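Long-range contact in 33 kDa chaperonin (PDB 1VQ0), which probably acts as a redox-regulated molecular chaperone that protects thermally unfolding and oxidatively damaged proteins from irreversible aggregation: residues 70-84 with 118-131. Sequence-based numbering, arbitrary orientation.
With EDO (1,2-ethanediol), chain F.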
loop_
_atom_site.group_PDB
_atom_site.type_symbol
_atom_site.label_atom_id
_atom_site.label_comp_id
_atom_site.label_asym_id
_atom_site.label_seq_id
_atom_site.Cartn_x
_atom_site.Cartn_y
_atom_site.Cartn_z
ATOM N N GLU A 70 8.163 -0.119 16.676
ATOM C CA GLU A 70 7.774 0.226 15.307
ATOM C C GLU A 70 8.734 1.189 14.631
ATOM O O GLU A 70 9.207 2.145 15.248
ATOM C CB GLU A 70 6.359 0.796 15.298
ATOM C CG GLU A 70 5.896 1.202 13.887
ATOM C CD GLU A 70 4.420 1.570 13.856
ATOM O OE1 GLU A 70 3.770 1.404 14.870
ATOM O OE2 GLU A 70 3.943 2.077 12.835
ATOM N N ARG A 71 9.032 0.947 13.359
ATOM C CA ARG A 71 9.464 2.020 12.461
ATOM C C ARG A 71 8.320 2.402 11.513
ATOM O O ARG A 71 7.771 1.553 10.829
ATOM C CB ARG A 71 10.663 1.608 11.599
ATOM C CG ARG A 71 11.876 1.270 12.363
ATOM C CD ARG A 71 12.937 0.648 11.529
ATOM N NE ARG A 71 14.135 0.466 12.347
ATOM C CZ ARG A 71 15.309 0.098 11.874
ATOM N NH1 ARG A 71 15.429 -0.169 10.577
ATOM N NH2 ARG A 71 16.350 -0.025 12.696
ATOM N N TRP A 72 8.031 3.704 11.461
ATOM C CA TRP A 72 6.976 4.312 10.682
ATOM C C TRP A 72 7.639 5.163 9.643
ATOM O O TRP A 72 8.385 6.041 10.000
ATOM C CB TRP A 72 6.165 5.142 11.612
ATOM C CG TRP A 72 4.919 5.688 11.113
ATOM C CD1 TRP A 72 3.670 5.166 11.318
ATOM C CD2 TRP A 72 4.747 6.876 10.326
ATOM N NE1 TRP A 72 2.725 5.969 10.712
ATOM C CE2 TRP A 72 3.370 7.021 10.090
ATOM C CE3 TRP A 72 5.619 7.876 9.845
ATOM C CZ2 TRP A 72 2.845 8.123 9.404
ATOM C CZ3 TRP A 72 5.109 8.917 9.142
ATOM C CH2 TRP A 72 3.728 9.062 8.957
ATOM N N THR A 73 7.389 4.899 8.346
ATOM C CA THR A 73 8.058 5.619 7.257
ATOM C C THR A 73 7.050 6.316 6.330
ATOM O O THR A 73 6.146 5.674 5.741
ATOM C CB THR A 73 8.892 4.672 6.411
ATOM O OG1 THR A 73 9.811 3.931 7.224
ATOM C CG2 THR A 73 9.752 5.416 5.376
ATOM N N LEU A 74 7.254 7.622 6.147
ATOM C CA LEU A 74 6.544 8.417 5.119
ATOM C C LEU A 74 7.400 8.486 3.876
ATOM O O LEU A 74 8.490 8.972 3.911
ATOM C CB LEU A 74 6.345 9.813 5.614
ATOM C CG LEU A 74 5.811 10.937 4.780
ATOM C CD1 LEU A 74 4.384 10.431 4.435
ATOM C CD2 LEU A 74 5.768 12.151 5.668
ATOM N N ASP A 75 6.857 7.978 2.786
ATOM C CA ASP A 75 7.498 7.946 1.493
ATOM C C ASP A 75 6.572 8.653 0.443
ATOM O O ASP A 75 5.555 8.127 0.020
ATOM C CB ASP A 75 7.737 6.487 1.109
ATOM C CG ASP A 75 8.325 6.340 -0.235
ATOM O OD1 ASP A 75 8.867 7.312 -0.738
ATOM O OD2 ASP A 75 8.303 5.280 -0.875
ATOM N N ILE A 76 6.909 9.888 0.151
ATOM C CA ILE A 76 6.280 10.691 -0.871
ATOM C C ILE A 76 7.121 10.642 -2.183
ATOM O O ILE A 76 8.289 10.907 -2.215
ATOM C CB ILE A 76 6.093 12.093 -0.392
ATOM C CG1 ILE A 76 5.108 12.104 0.795
ATOM C CG2 ILE A 76 5.562 12.970 -1.522
ATOM C CD1 ILE A 76 5.130 13.386 1.516
ATOM N N GLU A 77 6.475 10.203 -3.236
ATOM C CA GLU A 77 7.145 10.085 -4.513
ATOM C C GLU A 77 6.351 10.833 -5.608
ATOM O O GLU A 77 5.139 10.690 -5.728
ATOM C CB GLU A 77 7.308 8.618 -4.843
ATOM C CG GLU A 77 8.222 8.408 -6.053
ATOM C CD GLU A 77 8.540 6.931 -6.271
ATOM O OE1 GLU A 77 7.947 6.064 -5.621
ATOM O OE2 GLU A 77 9.398 6.644 -7.087
ATOM N N GLY A 78 7.032 11.674 -6.368
ATOM C CA GLY A 78 6.355 12.476 -7.411
ATOM C C GLY A 78 7.230 12.888 -8.529
ATOM O O GLY A 78 8.396 12.518 -8.549
ATOM N N ASN A 79 6.635 13.573 -9.529
ATOM C CA ASN A 79 7.358 13.948 -10.727
ATOM C C ASN A 79 8.020 15.364 -10.704
ATOM O O ASN A 79 8.548 15.785 -11.696
ATOM C CB ASN A 79 6.474 13.786 -11.988
ATOM C CG ASN A 79 5.351 14.812 -12.068
ATOM O OD1 ASN A 79 5.205 15.657 -11.192
ATOM N ND2 ASN A 79 4.502 14.686 -13.105
ATOM N N GLY A 80 7.942 16.084 -9.597
ATOM C CA GLY A 80 8.700 17.293 -9.447
ATOM C C GLY A 80 10.185 17.010 -9.304
ATOM O O GLY A 80 10.566 15.860 -9.189
ATOM N N PRO A 81 10.997 18.068 -9.297
ATOM C CA PRO A 81 12.460 17.941 -9.386
ATOM C C PRO A 81 13.135 17.402 -8.129
ATOM O O PRO A 81 14.292 16.977 -8.218
ATOM C CB PRO A 81 12.915 19.373 -9.763
ATOM C CG PRO A 81 11.873 20.299 -9.188
ATOM C CD PRO A 81 10.577 19.482 -9.331
ATOM N N ILE A 82 12.441 17.427 -6.965
ATOM C CA ILE A 82 12.935 16.690 -5.792
ATOM C C ILE A 82 12.793 15.142 -5.839
ATOM O O ILE A 82 13.587 14.452 -5.218
ATOM C CB ILE A 82 12.411 17.248 -4.450
ATOM C CG1 ILE A 82 13.496 17.078 -3.355
ATOM C CG2 ILE A 82 11.080 16.608 -4.063
ATOM C CD1 ILE A 82 13.249 17.865 -1.996
ATOM N N ARG A 83 11.767 14.661 -6.555
ATOM C CA ARG A 83 11.537 13.263 -6.942
ATOM C C ARG A 83 10.984 12.373 -5.845
ATOM O O ARG A 83 9.987 11.665 -6.035
ATOM C CB ARG A 83 12.778 12.631 -7.571
ATOM C CG ARG A 83 13.364 13.404 -8.739
ATOM C CD ARG A 83 14.255 12.589 -9.747
ATOM N NE ARG A 83 15.274 11.695 -9.160
ATOM C CZ ARG A 83 16.486 12.063 -8.703
ATOM N NH1 ARG A 83 16.886 13.346 -8.687
ATOM N NH2 ARG A 83 17.293 11.119 -8.210
ATOM N N ARG A 84 11.650 12.399 -4.696
ATOM C CA ARG A 84 11.305 11.546 -3.574
ATOM C C ARG A 84 11.695 12.162 -2.231
ATOM O O ARG A 84 12.755 12.764 -2.108
ATOM C CB ARG A 84 11.999 10.169 -3.676
ATOM C CG ARG A 84 11.136 9.084 -3.026
ATOM C CD ARG A 84 11.560 7.739 -3.378
ATOM N NE ARG A 84 10.678 6.670 -2.896
ATOM C CZ ARG A 84 10.840 5.383 -3.253
ATOM N NH1 ARG A 84 11.816 5.021 -4.063
ATOM N NH2 ARG A 84 10.054 4.440 -2.817
ATOM N N GLY A 118 5.515 22.312 -5.743
ATOM C CA GLY A 118 6.238 22.283 -7.016
ATOM C C GLY A 118 7.422 21.326 -6.934
ATOM O O GLY A 118 7.722 20.594 -7.861
ATOM N N ALA A 119 8.121 21.316 -5.799
ATOM C CA ALA A 119 9.280 20.417 -5.699
ATOM C C ALA A 119 8.833 18.963 -5.845
ATOM O O ALA A 119 9.508 18.154 -6.438
ATOM C CB ALA A 119 9.979 20.606 -4.392
ATOM N N ILE A 120 7.683 18.623 -5.240
ATOM C CA ILE A 120 7.189 17.232 -5.251
ATOM C C ILE A 120 6.467 16.874 -6.550
ATOM O O ILE A 120 6.598 15.760 -7.089
ATOM C CB ILE A 120 6.292 17.001 -4.019
ATOM C CG1 ILE A 120 7.155 17.028 -2.750
ATOM C CG2 ILE A 120 5.442 15.686 -4.179
ATOM C CD1 ILE A 120 6.344 17.104 -1.477
ATOM N N GLY A 121 5.680 17.804 -7.041
ATOM C CA GLY A 121 4.894 17.552 -8.242
ATOM C C GLY A 121 3.758 16.570 -8.007
ATOM O O GLY A 121 3.287 16.391 -6.871
ATOM N N GLN A 122 3.355 15.939 -9.084
ATOM C CA GLN A 122 2.265 14.979 -9.152
ATOM C C GLN A 122 2.783 13.662 -8.649
ATOM O O GLN A 122 3.812 13.188 -9.121
ATOM C CB GLN A 122 1.827 14.731 -10.605
ATOM C CG GLN A 122 1.200 15.888 -11.330
ATOM C CD GLN A 122 0.255 16.613 -10.463
ATOM O OE1 GLN A 122 -0.822 16.091 -10.147
ATOM N NE2 GLN A 122 0.668 17.793 -10.001
ATOM N N GLY A 123 2.045 13.042 -7.754
ATOM C CA GLY A 123 2.466 11.790 -7.197
ATOM C C GLY A 123 1.645 11.273 -6.039
ATOM O O GLY A 123 0.456 11.549 -5.932
ATOM N N VAL A 124 2.300 10.487 -5.192
ATOM C CA VAL A 124 1.614 9.649 -4.203
ATOM C C VAL A 124 2.308 9.747 -2.822
ATOM O O VAL A 124 3.475 10.112 -2.699
ATOM C CB VAL A 124 1.580 8.110 -4.646
ATOM C CG1 VAL A 124 1.017 7.960 -5.955
ATOM C CG2 VAL A 124 2.955 7.443 -4.626
ATOM N N LEU A 125 1.549 9.398 -1.797
ATOM C CA LEU A 125 2.080 9.277 -0.466
ATOM C C LEU A 125 1.863 7.853 0.060
ATOM O O LEU A 125 0.791 7.326 -0.041
ATOM C CB LEU A 125 1.426 10.312 0.429
ATOM C CG LEU A 125 1.756 10.335 1.926
ATOM C CD1 LEU A 125 1.320 11.693 2.516
ATOM C CD2 LEU A 125 1.045 9.263 2.634
ATOM N N ARG A 126 2.945 7.269 0.563
ATOM C CA ARG A 126 3.026 5.956 1.190
ATOM C C ARG A 126 3.386 6.066 2.657
ATOM O O ARG A 126 4.213 6.871 3.012
ATOM C CB ARG A 126 4.104 5.075 0.513
ATOM C CG ARG A 126 3.645 4.518 -0.726
ATOM C CD ARG A 126 4.545 3.530 -1.435
ATOM N NE ARG A 126 5.676 4.221 -1.950
ATOM C CZ ARG A 126 5.833 4.691 -3.165
ATOM N NH1 ARG A 126 4.937 4.534 -4.090
ATOM N NH2 ARG A 126 6.961 5.302 -3.453
ATOM N N VAL A 127 2.737 5.241 3.472
ATOM C CA VAL A 127 3.106 5.011 4.871
ATOM C C VAL A 127 3.372 3.526 5.083
ATOM O O VAL A 127 2.500 2.670 4.831
ATOM C CB VAL A 127 2.100 5.590 5.840
ATOM C CG1 VAL A 127 2.430 5.215 7.317
ATOM C CG2 VAL A 127 2.052 7.109 5.631
ATOM N N VAL A 128 4.605 3.252 5.500
ATOM C CA VAL A 128 5.105 1.899 5.843
ATOM C C VAL A 128 5.136 1.754 7.353
ATOM O O VAL A 128 5.729 2.567 8.050
ATOM C CB VAL A 128 6.498 1.673 5.285
ATOM C CG1 VAL A 128 6.961 0.285 5.461
ATOM C CG2 VAL A 128 6.487 2.028 3.792
ATOM N N ARG A 129 4.434 0.745 7.846
ATOM C CA ARG A 129 4.399 0.447 9.260
ATOM C C ARG A 129 5.111 -0.882 9.501
ATOM O O ARG A 129 4.641 -1.947 9.164
ATOM C CB ARG A 129 2.988 0.381 9.731
ATOM C CG ARG A 129 2.361 1.748 9.889
ATOM C CD ARG A 129 2.153 1.995 11.390
ATOM N NE ARG A 129 0.809 1.789 11.753
ATOM C CZ ARG A 129 0.313 1.621 12.968
ATOM N NH1 ARG A 129 0.972 1.520 14.101
ATOM N NH2 ARG A 129 -0.955 1.480 13.025
ATOM N N ASP A 130 6.282 -0.777 10.062
ATOM C CA ASP A 130 7.138 -1.932 10.270
ATOM C C ASP A 130 7.079 -2.310 11.791
ATOM O O ASP A 130 7.701 -1.683 12.639
ATOM C CB ASP A 130 8.535 -1.530 9.795
ATOM C CG ASP A 130 9.522 -2.595 9.980
ATOM O OD1 ASP A 130 9.114 -3.716 10.388
ATOM O OD2 ASP A 130 10.727 -2.375 9.791
ATOM N N LEU A 131 6.257 -3.303 12.088
ATOM C CA LEU A 131 5.834 -3.636 13.450
ATOM C C LEU A 131 6.317 -5.025 13.856
ATOM O O LEU A 131 5.642 -5.702 14.604
ATOM C CB LEU A 131 4.286 -3.638 13.516
ATOM C CG LEU A 131 3.609 -2.280 13.282
ATOM C CD1 LEU A 131 2.203 -2.458 12.781
ATOM C CD2 LEU A 131 3.588 -1.583 14.568
HETATM C C1 EDO F . 0.473 5.580 12.934
HETATM O O1 EDO F . -0.051 5.443 11.629
HETATM C C2 EDO F . -0.441 5.213 14.103
HETATM O O2 EDO F . -1.720 5.884 14.116
#
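Strands 71-78 and 123-130 run antiparallel, their axes 4.6 Å apart at closest; hydrogen-bonded pairs from Arg71 with Asp130 to Glu77 with Val124 alternate with non-hydrogen-bonded pairs, and CA-H...O contacts such as Trp72 CA to Val128 O run between the strands. Alternation sorts the side chains: Asp75, Glu77 and Arg126 share one face, while the other, mainly apolar, carries Trp72, Leu74, Ile76, Leu125 and Val127, with Arg129 at its end. Arg126 lies alongside Asp75, its pair across the strands, and a bend about its CG-CD bond (chi3 -70°) turns the guanidinium toward the carboxylate. From there NE and NH2 both grip Asp75 OD2, at 3.0 and 2.9 Å, coming from above the carboxylate plane, whereas Arg84 takes the same carboxylate on its syn sides, through NE to OD1 and NH2 to OD2. Three N-H groups thus converge on Asp75 OD2, and Arg126 NH2 also meets Glu77 OE1 on its anti side. Between them the carboxylates probably offset the closeness of Arg84 NH2 to Arg126 NH2, 3.3 Å apart. With Arg126 replaced by an alanine, Glu77 is likely to lose its close cationic partner, and Asp75 to keep Arg84 alone within the salt-bridge network. Both strands belong to the large mixed sheet of the Hsp33 fold, flanked by strands 84-90 and 137-142, and helices 46-62 and 149-160 pack on its mainly apolar face. There Val127 CG1 packs against the Trp72 ring near its rim, 3.4 Å from CE2, Trp72 NE1 donates to 1,2-ethanediol O1, and Leu74 CD1 rests against Leu125 CG. Beside the start of strand 71-78, Arg129 NH1 forms a salt bridge with Glu70 OE1 (2.9 Å). Past the opposite end, Gly80 N and Ile82 N bond the carbonyl oxygens of Ile120 and Ala119, and Asn79 OD1 accepts Gln122 N from above its carbonyl plane.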